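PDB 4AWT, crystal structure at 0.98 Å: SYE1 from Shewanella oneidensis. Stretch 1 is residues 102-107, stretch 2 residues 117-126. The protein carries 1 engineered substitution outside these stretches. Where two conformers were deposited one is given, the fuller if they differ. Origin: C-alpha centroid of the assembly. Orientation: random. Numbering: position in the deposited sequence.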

# COMPACT_ATOMS: atom_id res chain seq x y z
N TRP A 102 -5.96 -1.29 -4.34
CA TRP A 102 -6.58 -1.36 -3.02
C TRP A 102 -7.99 -1.96 -3.08
O TRP A 102 -8.84 -1.52 -3.86
CB TRP A 102 -6.70 0.04 -2.42
CG TRP A 102 -6.70 0.13 -0.93
CD1 TRP A 102 -6.51 -0.83 0.01
CD2 TRP A 102 -6.84 1.36 -0.23
NE1 TRP A 102 -6.51 -0.26 1.26
CE2 TRP A 102 -6.69 1.08 1.14
CE3 TRP A 102 -7.04 2.69 -0.64
CZ2 TRP A 102 -6.73 2.09 2.10
CZ3 TRP A 102 -7.06 3.67 0.33
CH2 TRP A 102 -6.92 3.37 1.64
N HIS A 103 -8.25 -2.89 -2.16
CA HIS A 103 -9.61 -3.26 -1.78
C HIS A 103 -9.60 -3.34 -0.26
O HIS A 103 -8.87 -4.13 0.33
CB HIS A 103 -10.09 -4.58 -2.39
CG HIS A 103 -11.57 -4.78 -2.27
ND1 HIS A 103 -12.25 -4.64 -1.15
CD2 HIS A 103 -12.44 -5.07 -3.27
CE1 HIS A 103 -13.52 -4.86 -1.40
NE2 HIS A 103 -13.68 -5.14 -2.69
N VAL A 104 -10.42 -2.50 0.37
CA VAL A 104 -10.44 -2.40 1.81
C VAL A 104 -11.25 -3.47 2.51
O VAL A 104 -11.16 -3.61 3.75
CB VAL A 104 -10.95 -1.02 2.26
CG1 VAL A 104 -10.06 0.09 1.72
CG2 VAL A 104 -12.43 -0.85 1.88
N GLY A 105 -12.08 -4.21 1.82
CA GLY A 105 -12.96 -5.19 2.42
C GLY A 105 -13.83 -4.54 3.43
O GLY A 105 -14.52 -3.54 3.17
N ARG A 106 -13.80 -5.06 4.67
CA ARG A 106 -14.68 -4.60 5.72
C ARG A 106 -14.28 -3.29 6.35
O ARG A 106 -15.03 -2.76 7.19
CB ARG A 106 -14.78 -5.65 6.84
CG ARG A 106 -13.51 -5.73 7.67
CD ARG A 106 -13.55 -6.93 8.60
NE ARG A 106 -12.31 -7.04 9.32
CZ ARG A 106 -12.07 -7.91 10.27
NH1 ARG A 106 -12.97 -8.81 10.62
NH2 ARG A 106 -10.86 -7.90 10.86
N VAL A 107 -13.11 -2.74 6.00
CA VAL A 107 -12.65 -1.48 6.62
C VAL A 107 -13.16 -0.33 5.78
O VAL A 107 -12.45 0.30 5.00
CB VAL A 107 -11.14 -1.48 6.81
CG1 VAL A 107 -10.72 -0.21 7.52
CG2 VAL A 107 -10.67 -2.70 7.57
N GLN A 117 -23.32 -2.79 1.56
CA GLN A 117 -22.71 -3.40 2.70
C GLN A 117 -21.29 -3.81 2.32
O GLN A 117 -21.02 -4.33 1.25
CB GLN A 117 -23.51 -4.64 3.08
CG GLN A 117 -22.99 -5.31 4.33
CD GLN A 117 -23.88 -6.42 4.83
OE1 GLN A 117 -24.78 -6.91 4.13
NE2 GLN A 117 -23.61 -6.85 6.04
N PRO A 118 -20.32 -3.59 3.24
CA PRO A 118 -18.96 -4.04 2.96
C PRO A 118 -18.86 -5.55 2.81
O PRO A 118 -19.70 -6.27 3.36
CB PRO A 118 -18.20 -3.56 4.21
CG PRO A 118 -19.00 -2.45 4.75
CD PRO A 118 -20.41 -2.90 4.52
N ILE A 119 -17.82 -6.02 2.14
CA ILE A 119 -17.55 -7.43 1.99
C ILE A 119 -16.28 -7.81 2.72
O ILE A 119 -15.36 -7.00 2.89
CB ILE A 119 -17.47 -7.86 0.53
CG1 ILE A 119 -16.33 -7.23 -0.28
CG2 ILE A 119 -18.83 -7.59 -0.16
CD1 ILE A 119 -16.11 -7.76 -1.66
N SER A 120 -16.21 -9.09 3.10
CA SER A 120 -15.02 -9.62 3.76
C SER A 120 -14.95 -11.11 3.54
O SER A 120 -15.79 -11.72 2.87
CB SER A 120 -15.05 -9.27 5.23
OG SER A 120 -13.81 -9.56 5.90
N SER A 121 -13.93 -11.74 4.15
CA SER A 121 -13.89 -13.20 4.19
C SER A 121 -15.12 -13.73 4.94
O SER A 121 -15.69 -14.75 4.56
CB SER A 121 -12.61 -13.64 4.84
OG SER A 121 -12.53 -13.02 6.14
N SER A 122 -15.48 -13.07 6.02
CA SER A 122 -16.44 -13.47 7.00
C SER A 122 -17.38 -12.38 7.33
O SER A 122 -17.27 -11.26 6.82
CB SER A 122 -15.65 -13.89 8.27
OG SER A 122 -14.86 -15.02 7.81
N THR A 123 -18.29 -12.59 8.26
CA THR A 123 -19.19 -11.54 8.75
C THR A 123 -18.67 -10.85 10.00
O THR A 123 -19.40 -10.31 10.80
CB THR A 123 -20.62 -12.07 9.01
OG1 THR A 123 -20.55 -13.07 10.00
CG2 THR A 123 -21.18 -12.59 7.70
N LEU A 124 -17.38 -10.81 10.24
CA LEU A 124 -16.78 -10.26 11.44
C LEU A 124 -16.51 -8.79 11.17
O LEU A 124 -15.80 -8.43 10.25
CB LEU A 124 -15.46 -10.98 11.75
CG LEU A 124 -15.57 -12.45 12.16
CD1 LEU A 124 -14.18 -13.07 12.15
CD2 LEU A 124 -16.23 -12.56 13.51
N LYS A 125 -17.05 -7.93 12.01
CA LYS A 125 -16.69 -6.51 12.03
C LYS A 125 -15.28 -6.33 12.53
O LYS A 125 -14.82 -6.98 13.47
CB LYS A 125 -17.66 -5.82 12.96
CG LYS A 125 -17.47 -4.33 13.05
CD LYS A 125 -18.38 -3.72 14.09
CE LYS A 125 -18.12 -2.25 14.26
NZ LYS A 125 -19.16 -1.64 15.13
N ALA A 126 -14.55 -5.38 11.90
CA ALA A 126 -13.25 -4.99 12.46
C ALA A 126 -13.49 -4.23 13.76
O ALA A 126 -14.19 -3.21 13.76
CB ALA A 126 -12.50 -4.12 11.50
O HOH W 1 -16.13 -3.68 0.80
O HOH W 2 -15.83 -4.02 9.65

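This contact shows how a tight turn and a mostly loop segment with a short strand can be joined by one long arginine, two bridging waters and close packing, with a single direct hydrogen bond between them. The type II' turn from Val-104 to Val-107 is closed by Val-107 N donating to Val-104 O (3.1 Å). Gly-105 takes its second position at phi 57°, a value that favours glycine; a CB here would lie about 3.3 Å from Ile-119 O, so the absent side chain also leaves room for the neighbouring backbone. His-103 ND1 accepts a hydrogen bond from Gly-105 N (3.0 Å), while its NE2 lies 3.7 Å from Ile-119 CD1.

Backbone proximity does not guarantee pairing: Arg-106 N is 3.1 Å from Ile-119 O, yet the angle is too poor for a hydrogen bond. Water 1 instead links the two stretches, donating to Gly-105 O (2.9 Å) and accepting from Ile-119 N (3.2 Å). The oxygen of water 2 lies 2.9 Å from Arg-106 O, to which it donates, and 2.9 Å from Ala-126 N, from which it accepts.

The side chain of Arg-106, extended beyond chi1, carries its guanidinium to the far end of the second stretch. There NH1 donates to Leu-124 O (2.9 Å, 147°) near the guanidinium plane, whereas Ala-126 CB covers one face, 3.6 Å from Arg-106 NE. The edge of the guanidinium thus makes the hydrogen bond, while one of its faces packs against Ala-126 CB, with Lys-125 O over the same face.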